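Local coordinates for SIR4-interacting protein SIF2 (Saccharomyces cerevisiae, PDB 1R5M), which antagonizes telomeric silencing in yeast and acts as a transcriptional corepressor within the Set3C histone deacetylase complex, at residues A[156-160]-A[161-165]; A[166-169]-A[170-174]; A[255-258]-A[259-262]; A[337-341]-A[342-346]. One frame throughout, in Å; residues are numbered along the deposited sequence.

Contact 1: A[156-160]-A[161-165]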
loop_
_atom_site.group_PDB
_atom_site.type_symbol
_atom_site.label_atom_id
_atom_site.label_comp_id
_atom_site.label_asym_id
_atom_site.label_seq_id
_atom_site.Cartn_x
_atom_site.Cartn_y
_atom_site.Cartn_z
ATOM N N LYS A 156 -3.466 0.752 9.224
ATOM C CA LYS A 156 -2.674 1.980 9.248
ATOM C C LYS A 156 -2.352 2.386 10.686
ATOM O O LYS A 156 -3.234 2.408 11.546
ATOM C CB LYS A 156 -3.427 3.124 8.552
ATOM C CG LYS A 156 -3.705 2.916 7.058
ATOM C CD LYS A 156 -2.423 2.946 6.241
ATOM C CE LYS A 156 -2.692 2.842 4.733
ATOM N NZ LYS A 156 -3.364 4.039 4.143
ATOM N N TRP A 157 -1.083 2.703 10.927
ATOM C CA TRP A 157 -0.612 3.134 12.242
ATOM C C TRP A 157 -0.666 4.649 12.349
ATOM O O TRP A 157 -0.423 5.352 11.367
ATOM C CB TRP A 157 0.849 2.746 12.453
ATOM C CG TRP A 157 1.131 1.310 12.676
ATOM C CD1 TRP A 157 1.223 0.329 11.733
ATOM C CD2 TRP A 157 1.452 0.701 13.927
ATOM N NE1 TRP A 157 1.595 -0.859 12.322
ATOM C CE2 TRP A 157 1.741 -0.657 13.670
ATOM C CE3 TRP A 157 1.526 1.173 15.245
ATOM C CZ2 TRP A 157 2.103 -1.551 14.682
ATOM C CZ3 TRP A 157 1.886 0.285 16.252
ATOM C CH2 TRP A 157 2.170 -1.062 15.964
ATOM N N ASN A 158 -0.955 5.163 13.541
ATOM C CA ASN A 158 -0.970 6.608 13.710
ATOM C C ASN A 158 0.463 7.062 13.984
ATOM O O ASN A 158 1.362 6.234 14.148
ATOM C CB ASN A 158 -1.937 7.019 14.834
ATOM C CG ASN A 158 -1.365 6.823 16.219
ATOM O OD1 ASN A 158 -0.593 5.899 16.467
ATOM N ND2 ASN A 158 -1.765 7.691 17.143
ATOM N N LYS A 159 0.662 8.375 14.021
ATOM C CA LYS A 159 1.972 8.987 14.217
ATOM C C LYS A 159 2.867 8.442 15.332
ATOM O O LYS A 159 4.008 8.053 15.078
ATOM C CB LYS A 159 1.795 10.498 14.407
ATOM C CG LYS A 159 3.094 11.288 14.452
ATOM C CD LYS A 159 3.816 11.240 13.116
ATOM C CE LYS A 159 5.122 12.020 13.157
ATOM N NZ LYS A 159 5.848 11.942 11.858
ATOM N N ASP A 160 2.363 8.413 16.560
ATOM C CA ASP A 160 3.177 7.946 17.681
ATOM C C ASP A 160 3.176 6.445 17.968
ATOM O O ASP A 160 3.753 6.005 18.964
ATOM C CB ASP A 160 2.804 8.709 18.953
ATOM C CG ASP A 160 1.313 8.762 19.184
ATOM O OD1 ASP A 160 0.649 7.718 19.027
ATOM O OD2 ASP A 160 0.804 9.849 19.530
ATOM N N GLY A 161 2.533 5.662 17.105
ATOM C CA GLY A 161 2.512 4.220 17.286
ATOM C C GLY A 161 1.692 3.682 18.445
ATOM O O GLY A 161 2.012 2.625 18.999
ATOM N N THR A 162 0.624 4.390 18.795
ATOM C CA THR A 162 -0.234 3.983 19.900
ATOM C C THR A 162 -1.588 3.452 19.438
ATOM O O THR A 162 -2.271 2.752 20.183
ATOM C CB THR A 162 -0.478 5.156 20.869
ATOM O OG1 THR A 162 -1.047 6.261 20.157
ATOM C CG2 THR A 162 0.834 5.598 21.509
ATOM N N HIS A 163 -1.975 3.788 18.213
ATOM C CA HIS A 163 -3.258 3.345 17.680
ATOM C C HIS A 163 -3.140 2.880 16.244
ATOM O O HIS A 163 -2.255 3.313 15.510
ATOM C CB HIS A 163 -4.286 4.481 17.696
ATOM C CG HIS A 163 -4.599 5.006 19.061
ATOM N ND1 HIS A 163 -3.745 5.836 19.753
ATOM C CD2 HIS A 163 -5.674 4.819 19.860
ATOM C CE1 HIS A 163 -4.283 6.141 20.921
ATOM N NE2 HIS A 163 -5.454 5.536 21.011
ATOM N N ILE A 164 -4.039 1.989 15.850
ATOM C CA ILE A 164 -4.081 1.532 14.469
ATOM C C ILE A 164 -5.538 1.481 14.051
ATOM O O ILE A 164 -6.440 1.408 14.892
ATOM C CB ILE A 164 -3.494 0.105 14.249
ATOM C CG1 ILE A 164 -4.275 -0.929 15.061
ATOM C CG2 ILE A 164 -2.016 0.084 14.591
ATOM C CD1 ILE A 164 -3.994 -2.368 14.630
ATOM N N ILE A 165 -5.756 1.563 12.746
ATOM C CA ILE A 165 -7.090 1.444 12.175
ATOM C C ILE A 165 -6.960 0.221 11.289
ATOM O O ILE A 165 -5.991 0.102 10.537
ATOM C CB ILE A 165 -7.460 2.620 11.265
ATOM C CG1 ILE A 165 -7.465 3.922 12.055
ATOM C CG2 ILE A 165 -8.828 2.372 10.635
ATOM C CD1 ILE A 165 -7.394 5.132 11.169
#
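In N158 the CG atom lies between its own backbone N and carbonyl carbon (chi1 79°), which folds the carboxamide inward over the turn to face the backbone amides of T162 and H163. D160 adopts a similar torsion (chi1 48°), and its OD1 thereby reaches back to T162. N158 OD1 takes the N of T162 at 3.0 Å, in the carbonyl plane and on a lone pair, and the N of H163 at 3.1 Å, this one from above that plane. D160 OD1 receives the hydroxyl OG1 of T162 at 2.5 Å on its syn side, and the same OG1 accepts from H163 ND1 at 2.8 Å, linking carboxylate, hydroxyl and imidazole in a row. These bonds close the beta hairpin between strands 152-157 and 163-168 of the third WD repeat, around a type I turn from N158 to G161. Were N158 replaced by an alanine, the amides of T162 and H163 would probably lose their shared acceptor and the turn could shift. Beside the turn, I164 CG2 sits over one face of the W157 indole, 3.9 Å from the five-membered ring centroid; G161 O, from the turn itself, lies in plane at the edge, 3.6 Å from W157 CZ3. The indole NE1 turns to A115 O, in strand 111-116 of the preceding repeat.

Contact 2: A[166-169]-A[170-174]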
loop_
_atom_site.group_PDB
_atom_site.type_symbol
_atom_site.label_atom_id
_atom_site.label_comp_id
_atom_site.label_asym_id
_atom_site.label_seq_id
_atom_site.Cartn_x
_atom_site.Cartn_y
_atom_site.Cartn_z
ATOM N N SER A 166 -7.909 -0.699 11.387
ATOM C CA SER A 166 -7.874 -1.889 10.547
ATOM C C SER A 166 -9.223 -2.026 9.866
ATOM O O SER A 166 -10.256 -1.686 10.442
ATOM C CB SER A 166 -7.572 -3.144 11.379
ATOM O OG SER A 166 -8.515 -3.316 12.422
ATOM N N MET A 167 -9.211 -2.497 8.627
ATOM C CA MET A 167 -10.453 -2.678 7.892
ATOM C C MET A 167 -10.400 -3.995 7.144
ATOM O O MET A 167 -9.350 -4.379 6.628
ATOM C CB MET A 167 -10.675 -1.529 6.901
ATOM C CG MET A 167 -12.036 -1.587 6.206
ATOM S SD MET A 167 -12.402 -0.108 5.245
ATOM C CE MET A 167 -11.242 -0.336 3.937
ATOM N N ASP A 168 -11.529 -4.699 7.110
ATOM C CA ASP A 168 -11.591 -5.967 6.398
ATOM C C ASP A 168 -12.397 -5.830 5.107
ATOM O O ASP A 168 -12.916 -4.753 4.799
ATOM C CB ASP A 168 -12.163 -7.090 7.290
ATOM C CG ASP A 168 -13.578 -6.817 7.782
ATOM O OD1 ASP A 168 -14.415 -6.313 7.001
ATOM O OD2 ASP A 168 -13.860 -7.137 8.959
ATOM N N VAL A 169 -12.487 -6.922 4.353
ATOM C CA VAL A 169 -13.201 -6.924 3.080
ATOM C C VAL A 169 -14.679 -6.570 3.175
ATOM O O VAL A 169 -15.265 -6.091 2.201
ATOM C CB VAL A 169 -13.073 -8.287 2.363
ATOM C CG1 VAL A 169 -11.626 -8.555 2.008
ATOM C CG2 VAL A 169 -13.615 -9.390 3.238
ATOM N N GLU A 170 -15.288 -6.809 4.332
ATOM C CA GLU A 170 -16.701 -6.495 4.517
ATOM C C GLU A 170 -16.854 -5.058 5.002
ATOM O O GLU A 170 -17.937 -4.627 5.393
ATOM C CB GLU A 170 -17.332 -7.460 5.523
ATOM C CG GLU A 170 -17.331 -8.911 5.068
ATOM C CD GLU A 170 -18.012 -9.099 3.725
ATOM O OE1 GLU A 170 -19.117 -8.551 3.537
ATOM O OE2 GLU A 170 -17.446 -9.801 2.859
ATOM N N ASN A 171 -15.744 -4.328 4.965
ATOM C CA ASN A 171 -15.682 -2.937 5.386
ATOM C C ASN A 171 -15.901 -2.679 6.866
ATOM O O ASN A 171 -16.197 -1.555 7.269
ATOM C CB ASN A 171 -16.630 -2.080 4.553
ATOM C CG ASN A 171 -16.094 -1.832 3.161
ATOM O OD1 ASN A 171 -15.005 -1.272 2.989
ATOM N ND2 ASN A 171 -16.848 -2.249 2.156
ATOM N N VAL A 172 -15.767 -3.715 7.682
ATOM C CA VAL A 172 -15.884 -3.510 9.114
ATOM C C VAL A 172 -14.562 -2.823 9.423
ATOM O O VAL A 172 -13.499 -3.328 9.059
ATOM C CB VAL A 172 -15.976 -4.838 9.882
ATOM C CG1 VAL A 172 -15.878 -4.585 11.381
ATOM C CG2 VAL A 172 -17.296 -5.522 9.560
ATOM N N THR A 173 -14.631 -1.664 10.062
ATOM C CA THR A 173 -13.436 -0.897 10.378
ATOM C C THR A 173 -13.317 -0.730 11.882
ATOM O O THR A 173 -14.280 -0.361 12.553
ATOM C CB THR A 173 -13.494 0.475 9.695
ATOM O OG1 THR A 173 -13.688 0.287 8.287
ATOM C CG2 THR A 173 -12.205 1.245 9.921
ATOM N N ILE A 174 -12.125 -0.998 12.405
ATOM C CA ILE A 174 -11.891 -0.918 13.839
ATOM C C ILE A 174 -10.753 0.017 14.223
ATOM O O ILE A 174 -9.704 0.020 13.579
ATOM C CB ILE A 174 -11.546 -2.317 14.406
ATOM C CG1 ILE A 174 -12.654 -3.315 14.064
ATOM C CG2 ILE A 174 -11.319 -2.233 15.909
ATOM C CD1 ILE A 174 -14.002 -2.971 14.649
#
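The carboxylate of D168 is approached by V172 in two ways: the backbone N of V172 comes to OD1 from above the carboxylate plane at 3.0 Å, whereas CB of V172 presses against OD2 at 3.3 Å. OD1 also takes a weak bond from the N of E170, 2.9 Å away. With CG placed between its backbone N and carbonyl carbon (chi1 60°), D168 curls over the type I turn that runs from D168 to N171, and the N of N171 closes that turn on D168 O at 2.9 Å. Beyond the turn strands 163-168 and 173-177 pair antiparallel, S166 with I174 as a hydrogen-bonded pair and M167 with T173 as a non-hydrogen-bonded one. On the face carrying M167 and T173, CG and SD of M167 both lie 3.3 Å from T173 OG1, a hydroxyl that itself donates to N171 O in a longer bond. Outside the turn, H148 bonds through ND1 to D168 OD2 and through NE2 to S166 OG, and W176 NE1 reaches the same OG. This Asp-His-Ser-Trp network is the structural tetrad familiar from WD repeats. D168 is buried, and its carboxylate is met by the amides of V172 and, weakly, E170 and by H148 ND1, which would be expected to stabilise a negative charge there.

Contact 3: A[255-258]-A[259-262]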
loop_
_atom_site.group_PDB
_atom_site.type_symbol
_atom_site.label_atom_id
_atom_site.label_comp_id
_atom_site.label_asym_id
_atom_site.label_seq_id
_atom_site.Cartn_x
_atom_site.Cartn_y
_atom_site.Cartn_z
ATOM N N PHE A 255 -2.522 10.499 3.094
ATOM C CA PHE A 255 -2.402 11.838 3.648
ATOM C C PHE A 255 -0.951 12.307 3.622
ATOM O O PHE A 255 -0.038 11.550 3.958
ATOM C CB PHE A 255 -2.917 11.862 5.091
ATOM C CG PHE A 255 -2.926 13.230 5.712
ATOM C CD1 PHE A 255 -3.832 14.198 5.286
ATOM C CD2 PHE A 255 -2.029 13.552 6.725
ATOM C CE1 PHE A 255 -3.848 15.470 5.864
ATOM C CE2 PHE A 255 -2.035 14.819 7.308
ATOM C CZ PHE A 255 -2.945 15.777 6.877
ATOM N N ASN A 256 -0.752 13.555 3.216
ATOM C CA ASN A 256 0.572 14.167 3.158
ATOM C C ASN A 256 0.648 15.067 4.396
ATOM O O ASN A 256 -0.051 16.076 4.487
ATOM C CB ASN A 256 0.698 14.965 1.852
ATOM C CG ASN A 256 2.051 15.637 1.686
ATOM O OD1 ASN A 256 2.594 15.695 0.578
ATOM N ND2 ASN A 256 2.590 16.168 2.773
ATOM N N ASP A 257 1.492 14.685 5.350
ATOM C CA ASP A 257 1.614 15.425 6.601
ATOM C C ASP A 257 2.342 16.760 6.502
ATOM O O ASP A 257 2.406 17.503 7.482
ATOM C CB ASP A 257 2.281 14.543 7.659
ATOM C CG ASP A 257 2.034 15.043 9.070
ATOM O OD1 ASP A 257 0.867 15.349 9.394
ATOM O OD2 ASP A 257 3.001 15.122 9.856
ATOM N N THR A 258 2.891 17.068 5.333
ATOM C CA THR A 258 3.581 18.341 5.153
ATOM C C THR A 258 2.629 19.393 4.598
ATOM O O THR A 258 2.509 20.477 5.168
ATOM C CB THR A 258 4.795 18.208 4.217
ATOM O OG1 THR A 258 5.760 17.329 4.810
ATOM C CG2 THR A 258 5.443 19.573 3.988
ATOM N N ASN A 259 1.949 19.086 3.494
ATOM C CA ASN A 259 1.012 20.045 2.919
ATOM C C ASN A 259 -0.395 19.897 3.509
ATOM O O ASN A 259 -1.297 20.670 3.188
ATOM C CB ASN A 259 0.966 19.927 1.384
ATOM C CG ASN A 259 0.495 18.569 0.905
ATOM O OD1 ASN A 259 -0.095 17.805 1.660
ATOM N ND2 ASN A 259 0.743 18.272 -0.368
ATOM N N LYS A 260 -0.564 18.904 4.380
ATOM C CA LYS A 260 -1.837 18.635 5.051
ATOM C C LYS A 260 -3.002 18.349 4.109
ATOM O O LYS A 260 -4.147 18.716 4.383
ATOM C CB LYS A 260 -2.203 19.807 5.971
ATOM C CG LYS A 260 -1.126 20.158 6.986
ATOM C CD LYS A 260 -0.802 18.982 7.897
ATOM C CE LYS A 260 0.245 19.359 8.936
ATOM N NZ LYS A 260 0.620 18.197 9.789
ATOM N N LEU A 261 -2.710 17.687 2.996
ATOM C CA LEU A 261 -3.745 17.348 2.032
ATOM C C LEU A 261 -3.934 15.844 1.948
ATOM O O LEU A 261 -2.987 15.078 2.114
ATOM C CB LEU A 261 -3.380 17.877 0.644
ATOM C CG LEU A 261 -3.236 19.394 0.491
ATOM C CD1 LEU A 261 -2.776 19.715 -0.924
ATOM C CD2 LEU A 261 -4.566 20.078 0.786
ATOM N N LEU A 262 -5.171 15.437 1.692
ATOM C CA LEU A 262 -5.511 14.030 1.552
ATOM C C LEU A 262 -5.695 13.700 0.081
ATOM O O LEU A 262 -6.404 14.406 -0.635
ATOM C CB LEU A 262 -6.817 13.716 2.285
ATOM C CG LEU A 262 -7.360 12.297 2.078
ATOM C CD1 LEU A 262 -6.448 11.290 2.774
ATOM C CD2 LEU A 262 -8.777 12.203 2.625
#
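K260 reaches back over the end of the beta hairpin formed by strands 250-256 and 261-266 in the fifth WD repeat, and its side chain runs past F255 and T258 before ending on D257. CB passes near CZ of the F255 ring; CG lies near T258 O; CD lies 4.0 Å from F255 CZ and also skirts the carbonyl of D257; CE comes to 3.2 Å from D257 O. At the tip, K260 NZ donates to D257 O at 3.0 Å. K260 NZ also forms a salt bridge with D257 OD1 at 2.9 Å, which it meets from above the carboxylate plane (61° out of it). A second side chain shapes the turn from within. N259, with CG set between its backbone N and carbonyl carbon (chi1 62°), offers OD1 to the N of L261 at 2.9 Å, an Asx turn, while ND2 bonds to D300 O in the adjoining blade. With the carboxamide cut back to an alanine, L261 N would probably keep only its weak bond to N256 O within the hairpin, and D300 O would lose the donor that N259 ND2 supplies. Across the hairpin the N of N256 points almost straight at L261 O, 2.9 Å away, with an angle of 171° at the hydrogen.

Contact 4: A[337-341]-A[342-346]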
loop_
_atom_site.group_PDB
_atom_site.type_symbol
_atom_site.label_atom_id
_atom_site.label_comp_id
_atom_site.label_asym_id
_atom_site.label_seq_id
_atom_site.Cartn_x
_atom_site.Cartn_y
_atom_site.Cartn_z
ATOM N N ARG A 337 3.989 1.395 -6.641
ATOM C CA ARG A 337 4.597 1.821 -5.379
ATOM C C ARG A 337 5.649 2.892 -5.608
ATOM O O ARG A 337 6.500 2.758 -6.489
ATOM C CB ARG A 337 5.281 0.640 -4.691
ATOM C CG ARG A 337 4.407 -0.576 -4.487
ATOM C CD ARG A 337 3.510 -0.450 -3.272
ATOM N NE ARG A 337 2.705 -1.657 -3.104
ATOM C CZ ARG A 337 1.443 -1.784 -3.507
ATOM N NH1 ARG A 337 0.822 -0.769 -4.096
ATOM N NH2 ARG A 337 0.808 -2.937 -3.338
ATOM N N ILE A 338 5.603 3.949 -4.805
ATOM C CA ILE A 338 6.583 5.021 -4.925
ATOM C C ILE A 338 7.751 4.715 -3.991
ATOM O O ILE A 338 7.564 4.162 -2.902
ATOM C CB ILE A 338 5.962 6.392 -4.549
ATOM C CG1 ILE A 338 6.916 7.530 -4.919
ATOM C CG2 ILE A 338 5.658 6.444 -3.054
ATOM C CD1 ILE A 338 6.979 7.819 -6.392
ATOM N N SER A 339 8.960 5.054 -4.426
ATOM C CA SER A 339 10.140 4.824 -3.608
ATOM C C SER A 339 10.161 5.806 -2.442
ATOM O O SER A 339 9.461 6.817 -2.449
ATOM C CB SER A 339 11.412 4.997 -4.443
ATOM O OG SER A 339 11.494 6.310 -4.974
ATOM N N GLN A 340 10.975 5.490 -1.445
ATOM C CA GLN A 340 11.123 6.322 -0.260
ATOM C C GLN A 340 11.504 7.759 -0.609
ATOM O O GLN A 340 10.983 8.708 -0.018
ATOM C CB GLN A 340 12.206 5.730 0.639
ATOM C CG GLN A 340 12.571 6.594 1.825
ATOM C CD GLN A 340 11.702 6.319 3.026
ATOM O OE1 GLN A 340 10.476 6.413 2.958
ATOM N NE2 GLN A 340 12.336 5.971 4.140
ATOM N N ASP A 341 12.416 7.919 -1.562
ATOM C CA ASP A 341 12.871 9.249 -1.948
ATOM C C ASP A 341 11.947 9.961 -2.931
ATOM O O ASP A 341 12.211 11.099 -3.325
ATOM C CB ASP A 341 14.306 9.190 -2.501
ATOM C CG ASP A 341 14.405 8.484 -3.846
ATOM O OD1 ASP A 341 13.368 8.063 -4.399
ATOM O OD2 ASP A 341 15.542 8.357 -4.357
ATOM N N GLY A 342 10.865 9.286 -3.314
ATOM C CA GLY A 342 9.895 9.860 -4.233
ATOM C C GLY A 342 10.388 10.111 -5.646
ATOM O O GLY A 342 9.741 10.826 -6.411
ATOM N N GLN A 343 11.517 9.510 -6.005
ATOM C CA GLN A 343 12.099 9.703 -7.331
ATOM C C GLN A 343 11.849 8.558 -8.307
ATOM O O GLN A 343 12.151 8.675 -9.494
ATOM C CB GLN A 343 13.609 9.928 -7.197
ATOM C CG GLN A 343 13.976 11.153 -6.370
ATOM C CD GLN A 343 13.788 12.448 -7.137
ATOM O OE1 GLN A 343 12.762 12.661 -7.779
ATOM N NE2 GLN A 343 14.785 13.323 -7.068
ATOM N N LYS A 344 11.303 7.454 -7.810
ATOM C CA LYS A 344 11.039 6.294 -8.657
ATOM C C LYS A 344 9.671 5.702 -8.360
ATOM O O LYS A 344 9.234 5.683 -7.211
ATOM C CB LYS A 344 12.111 5.224 -8.420
ATOM C CG LYS A 344 13.545 5.681 -8.692
ATOM C CD LYS A 344 13.817 5.800 -10.183
ATOM C CE LYS A 344 15.257 6.225 -10.454
ATOM N NZ LYS A 344 15.528 7.609 -9.964
ATOM N N TYR A 345 8.997 5.222 -9.397
ATOM C CA TYR A 345 7.678 4.617 -9.236
ATOM C C TYR A 345 7.699 3.257 -9.920
ATOM O O TYR A 345 7.945 3.168 -11.123
ATOM C CB TYR A 345 6.598 5.505 -9.864
ATOM C CG TYR A 345 5.191 5.148 -9.429
ATOM C CD1 TYR A 345 4.795 5.304 -8.100
ATOM C CD2 TYR A 345 4.258 4.656 -10.339
ATOM C CE1 TYR A 345 3.499 4.980 -7.688
ATOM C CE2 TYR A 345 2.958 4.327 -9.937
ATOM C CZ TYR A 345 2.589 4.494 -8.611
ATOM O OH TYR A 345 1.308 4.184 -8.206
ATOM N N ALA A 346 7.447 2.204 -9.150
ATOM C CA ALA A 346 7.456 0.845 -9.678
ATOM C C ALA A 346 6.043 0.312 -9.836
ATOM O O ALA A 346 5.222 0.433 -8.928
ATOM C CB ALA A 346 8.252 -0.065 -8.750
HETATM O O HOH W 1 16.267 7.800 -7.245
#
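D341 OD1 is gripped by two donors from opposite faces of its carboxylate: the N of Q343, across the contact, at 2.8 Å from above the plane, and the hydroxyl OG of S339 at 2.6 Å, nearly in line with the C-O bond. The torsion that sets S339 OG between the backbone N and carbonyl carbon of its own residue (chi1 60°) turns it into the loop, where it donates to D341 OD1 and accepts from K344 N, the latter 3.1 Å from S339 OG. The other carboxylate oxygen, OD2, takes a water that also accepts from K344 NZ, bridging two opposite charges whose atoms do not touch; NZ has its salt bridge with D358. The scaffold beneath is a type I turn from S339 to G342, tying strands 333-338 and 344-349 of the seventh WD repeat into a beta hairpin; G342, at positive phi, occupies a backbone region that favours glycine. Further along, I338 and Y345 cross at about a right angle, with CD1 of I338 3.7 Å from CD1 of Y345 and CB of I338 in plane at the ring's edge. The backbone N of R337 lies over one face of that ring. Y345 also packs on strands 292-298 and 302-307 of the preceding repeat. The side of the hairpin bearing R337 and A346 packs largely on strand 397-402: A346 rests on L400 and W402, W402 NE1 bonds to R337 O, and the guanidinium of R337 forms a salt bridge with D399.

Overall arrangement
Contacts 1, 2, 3 and 4 follow one another in series along the chain, each a hairpin turn of a WD repeat in this eight-repeat beta-propeller. Contacts 1 and 2 belong to one blade and share strand 163-168: contact 1 opens it, contact 2 ends it, and I165 CG2 touches T173 CG2 at 3.6 Å. Contacts 3 and 4 occupy the same position as contact 1, between first and second strands, in the fifth and seventh repeats. As in WD40 propellers generally, these three turns lie on one face of the propeller and contact 2, between second and third strands, on the other. E213 joins K156 of contact 1 to F255 of contact 3. Contacts 2 and 4 have centres about 28 Å apart.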